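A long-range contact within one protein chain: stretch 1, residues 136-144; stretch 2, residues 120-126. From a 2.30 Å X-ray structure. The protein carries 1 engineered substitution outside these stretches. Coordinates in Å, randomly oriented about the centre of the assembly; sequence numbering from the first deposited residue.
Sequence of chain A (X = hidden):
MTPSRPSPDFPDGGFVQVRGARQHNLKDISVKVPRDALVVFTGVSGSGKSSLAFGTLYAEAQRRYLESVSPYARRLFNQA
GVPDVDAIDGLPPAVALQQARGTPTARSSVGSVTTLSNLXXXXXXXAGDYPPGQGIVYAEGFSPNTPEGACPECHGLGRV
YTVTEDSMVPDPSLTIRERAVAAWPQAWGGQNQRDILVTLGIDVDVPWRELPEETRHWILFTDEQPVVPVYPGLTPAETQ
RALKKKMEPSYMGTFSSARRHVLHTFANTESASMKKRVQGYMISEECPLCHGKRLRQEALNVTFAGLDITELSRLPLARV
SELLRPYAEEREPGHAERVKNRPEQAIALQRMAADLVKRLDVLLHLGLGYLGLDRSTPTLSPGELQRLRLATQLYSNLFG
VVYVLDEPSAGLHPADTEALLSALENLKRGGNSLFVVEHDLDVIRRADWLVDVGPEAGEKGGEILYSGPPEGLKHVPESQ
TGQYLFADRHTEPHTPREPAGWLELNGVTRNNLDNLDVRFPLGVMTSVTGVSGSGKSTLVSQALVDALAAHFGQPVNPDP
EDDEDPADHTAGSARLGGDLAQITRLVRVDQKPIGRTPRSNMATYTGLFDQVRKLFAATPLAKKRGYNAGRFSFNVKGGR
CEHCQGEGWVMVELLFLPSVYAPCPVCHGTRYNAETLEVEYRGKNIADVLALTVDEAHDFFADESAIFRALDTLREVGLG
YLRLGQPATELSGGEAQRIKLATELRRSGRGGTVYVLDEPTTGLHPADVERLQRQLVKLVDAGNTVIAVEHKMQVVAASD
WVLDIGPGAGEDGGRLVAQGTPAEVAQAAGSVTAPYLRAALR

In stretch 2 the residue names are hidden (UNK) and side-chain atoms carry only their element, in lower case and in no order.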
# COMPACT_ATOMS: atom_id res chain seq x y z
N ILE A 136 18.33 27.45 18.26
CA ILE A 136 18.53 26.29 17.35
C ILE A 136 17.22 25.93 16.63
O ILE A 136 16.17 25.78 17.27
CB ILE A 136 19.21 25.05 18.05
CG1 ILE A 136 20.73 25.05 17.78
CG2 ILE A 136 18.63 23.71 17.56
CD1 ILE A 136 21.56 24.11 18.66
N VAL A 137 17.30 25.80 15.31
CA VAL A 137 16.15 25.45 14.45
C VAL A 137 16.29 24.02 13.95
O VAL A 137 17.33 23.65 13.38
CB VAL A 137 16.02 26.42 13.25
CG1 VAL A 137 14.82 26.07 12.40
CG2 VAL A 137 15.93 27.87 13.73
N TYR A 138 15.26 23.20 14.15
CA TYR A 138 15.32 21.77 13.84
C TYR A 138 15.25 21.42 12.35
O TYR A 138 14.73 22.21 11.55
CB TYR A 138 14.25 21.00 14.63
CG TYR A 138 14.66 20.74 16.06
CD1 TYR A 138 15.36 19.58 16.40
CD2 TYR A 138 14.37 21.65 17.07
CE1 TYR A 138 15.75 19.33 17.70
CE2 TYR A 138 14.75 21.42 18.38
CZ TYR A 138 15.45 20.25 18.69
OH TYR A 138 15.84 20.01 20.00
N ALA A 139 15.77 20.25 12.00
CA ALA A 139 15.82 19.77 10.61
C ALA A 139 14.43 19.70 9.96
O ALA A 139 14.31 19.73 8.73
CB ALA A 139 16.50 18.41 10.54
N GLU A 140 13.40 19.61 10.80
CA GLU A 140 12.01 19.59 10.37
C GLU A 140 11.57 20.99 9.93
O GLU A 140 10.63 21.13 9.14
CB GLU A 140 11.09 19.12 11.51
CG GLU A 140 11.67 18.01 12.43
CD GLU A 140 11.23 16.60 12.06
OE1 GLU A 140 11.60 15.66 12.79
OE2 GLU A 140 10.50 16.43 11.04
N GLY A 141 12.26 22.02 10.44
CA GLY A 141 11.91 23.42 10.18
C GLY A 141 12.74 24.13 9.13
O GLY A 141 12.77 25.36 9.08
N PHE A 142 13.44 23.35 8.31
CA PHE A 142 14.14 23.84 7.12
C PHE A 142 13.44 23.33 5.85
O PHE A 142 14.02 23.35 4.76
CB PHE A 142 15.61 23.42 7.15
CG PHE A 142 16.46 24.23 8.09
CD1 PHE A 142 16.60 23.87 9.42
CD2 PHE A 142 17.13 25.36 7.63
CE1 PHE A 142 17.39 24.62 10.28
CE2 PHE A 142 17.92 26.13 8.48
CZ PHE A 142 18.04 25.75 9.81
N SER A 143 12.20 22.87 6.01
CA SER A 143 11.39 22.33 4.92
C SER A 143 10.08 23.10 4.80
O SER A 143 9.41 23.33 5.79
CB SER A 143 11.11 20.85 5.14
OG SER A 143 10.41 20.28 4.04
N PRO A 144 9.72 23.51 3.57
CA PRO A 144 8.45 24.22 3.32
C PRO A 144 7.19 23.36 3.47
O PRO A 144 6.08 23.90 3.42
CB PRO A 144 8.59 24.68 1.86
CG PRO A 144 10.07 24.55 1.54
CD PRO A 144 10.51 23.37 2.34
N UNK A 120 21.16 17.95 4.28
CA UNK A 120 21.57 19.34 4.45
C UNK A 120 20.59 20.18 5.28
O UNK A 120 20.89 21.33 5.59
c UNK A 120 20.99 20.45 2.01
c UNK A 120 21.96 20.00 3.11
c UNK A 120 21.73 20.52 0.68
c UNK A 120 20.37 21.82 2.33
N UNK A 121 19.45 19.62 5.64
CA UNK A 121 18.59 20.25 6.66
C UNK A 121 19.19 20.00 8.05
O UNK A 121 19.13 20.86 8.93
c UNK A 121 14.94 19.55 5.48
c UNK A 121 13.85 18.36 3.61
n UNK A 121 13.84 17.22 4.30
c UNK A 121 16.35 20.12 5.41
c UNK A 121 17.16 19.71 6.63
n UNK A 121 13.36 18.39 2.39
n UNK A 121 14.35 19.47 4.15
N UNK A 122 19.75 18.80 8.21
CA UNK A 122 20.46 18.42 9.42
C UNK A 122 21.81 19.11 9.53
O UNK A 122 22.34 19.26 10.63
c UNK A 122 20.67 16.91 9.46
s UNK A 122 19.89 14.37 9.26
c UNK A 122 18.33 13.60 8.79
c UNK A 122 19.41 16.08 9.48
N UNK A 123 22.38 19.51 8.39
CA UNK A 123 23.65 20.26 8.37
C UNK A 123 23.45 21.72 8.78
O UNK A 123 24.31 22.31 9.41
c UNK A 123 25.62 20.94 6.74
c UNK A 123 24.31 20.18 7.00
c UNK A 123 25.35 22.31 6.12
c UNK A 123 26.55 20.13 5.86
N UNK A 124 22.31 22.29 8.39
CA UNK A 124 21.95 23.65 8.77
C UNK A 124 21.44 23.69 10.21
O UNK A 124 21.60 24.70 10.90
c UNK A 124 20.90 24.21 7.80
o UNK A 124 23.06 26.79 3.21
c UNK A 124 21.52 26.28 6.49
c UNK A 124 22.52 24.77 4.37
c UNK A 124 22.05 26.91 5.36
c UNK A 124 21.99 24.14 5.50
c UNK A 124 22.55 26.15 4.31
c UNK A 124 21.48 24.89 6.58
N UNK A 125 20.84 22.58 10.64
CA UNK A 125 20.30 22.43 11.99
C UNK A 125 21.38 22.27 13.07
O UNK A 125 21.17 22.64 14.22
o UNK A 125 18.68 21.19 13.31
c UNK A 125 19.33 21.25 12.05
N UNK A 126 22.54 21.72 12.68
CA UNK A 126 23.59 21.37 13.64
C UNK A 126 24.92 22.12 13.46
O UNK A 126 25.63 22.35 14.45
n UNK A 126 22.81 14.71 13.35
c UNK A 126 22.96 17.52 13.75
c UNK A 126 21.70 15.42 13.36
n UNK A 126 21.74 16.74 13.55
c UNK A 126 23.86 19.86 13.63
n UNK A 126 20.53 14.81 13.19
c UNK A 126 22.69 19.00 14.05

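Position 120 carries four side-chain carbons, forked at the second after CA. None makes a contact with stretch 1, and the CA-to-CB bond points away from it. A four-carbon chain forked at its second atom is leucine, so this is Leu120, identified by shape alone.

Position 121 has three carbons, a nitrogen, and then a carbon bearing two more nitrogens. Its CA-to-CB bond points toward stretch 1, and its chain runs past three residues there, Ala139, Phe142 and Ser143. The terminal carbon with three nitrogen neighbours is a guanidinium, and the residue is Arg121. Arg121 CD lies 3.3 Å from Ala139 O, Arg121 CG lies 3.8 Å from Phe142 CB, and Arg121 NE lies 3.7 Å from Ser143 CB. The Ser143 CB atom sits over one face of the guanidinium. No hydrogen bond or salt bridge to stretch 1 accompanies these approaches, so the long side chain serves here as a packing surface.

At position 122 the atoms are two carbons, a sulfur and one further carbon, unbranched. CB points away from stretch 1, yet the second carbon still reaches the methyl group of Ala139. Sulfur inside a chain with a terminal carbon defines methionine, Met122. Met122 CG is 3.9 Å from Ala139 CB, an apolar contact.

Position 123 again shows four carbons forked at the second. They make no contact with stretch 1. The residue is Leu123, and its side chain plays no part in the contact.

Position 124 has one carbon leading to a six-carbon ring that bears an oxygen. That first carbon lies over a face of the Phe142 ring. A ring of six carbons with one oxygen makes the residue Tyr124. Tyr124 CB lies 3.6 Å from Phe142 CE2, and the same Tyr124 CB is 3.9 Å from the centroid of the Phe142 ring, only 22° off the ring normal, so a CH-pi contact forms over that face. The two rings themselves meet obliquely, with the Phe142 and Tyr124 centroids 5.9 Å apart and planes at 52°. The end of the tyrosine leads away, and its OH is hydrogen-bonded elsewhere in the structure.

Position 125 is small: one carbon and one oxygen, the oxygen lying against Val137 O. One carbon and one oxygen give Ser125. The chi1 rotamer is t, and Ser125 OG donates a hydrogen bond to Val137 O at 2.8 Å. The same Ser125 OG is 3.3 Å from Ala139 N, but the angle is poor and no bond forms. Ser125 CA also approaches Val137 O at 3.5 Å, a CA-H...O contact with 128° at the hydrogen.

Position 126 repeats the pattern of three carbons, a nitrogen and a carbon with two more nitrogens. Its CB points away, and its side chain makes no contact with stretch 1. This is Arg126.

The contact thus rests a helix on an irregular segment, burying 429 Å² over both sides. CB atoms at 121, 124 and 125 point toward stretch 1, as the spacing of a helical face allows. Ser125 supplies the one hydrogen bond across the stretches, anchoring the helix to the backbone of Val137. Around it, Ala139 packs near Arg121, Met122 and Ser125, while Phe142 fits against Arg121, Tyr124 and Ser125.

Stretch 2 120-126: LRMLYSR
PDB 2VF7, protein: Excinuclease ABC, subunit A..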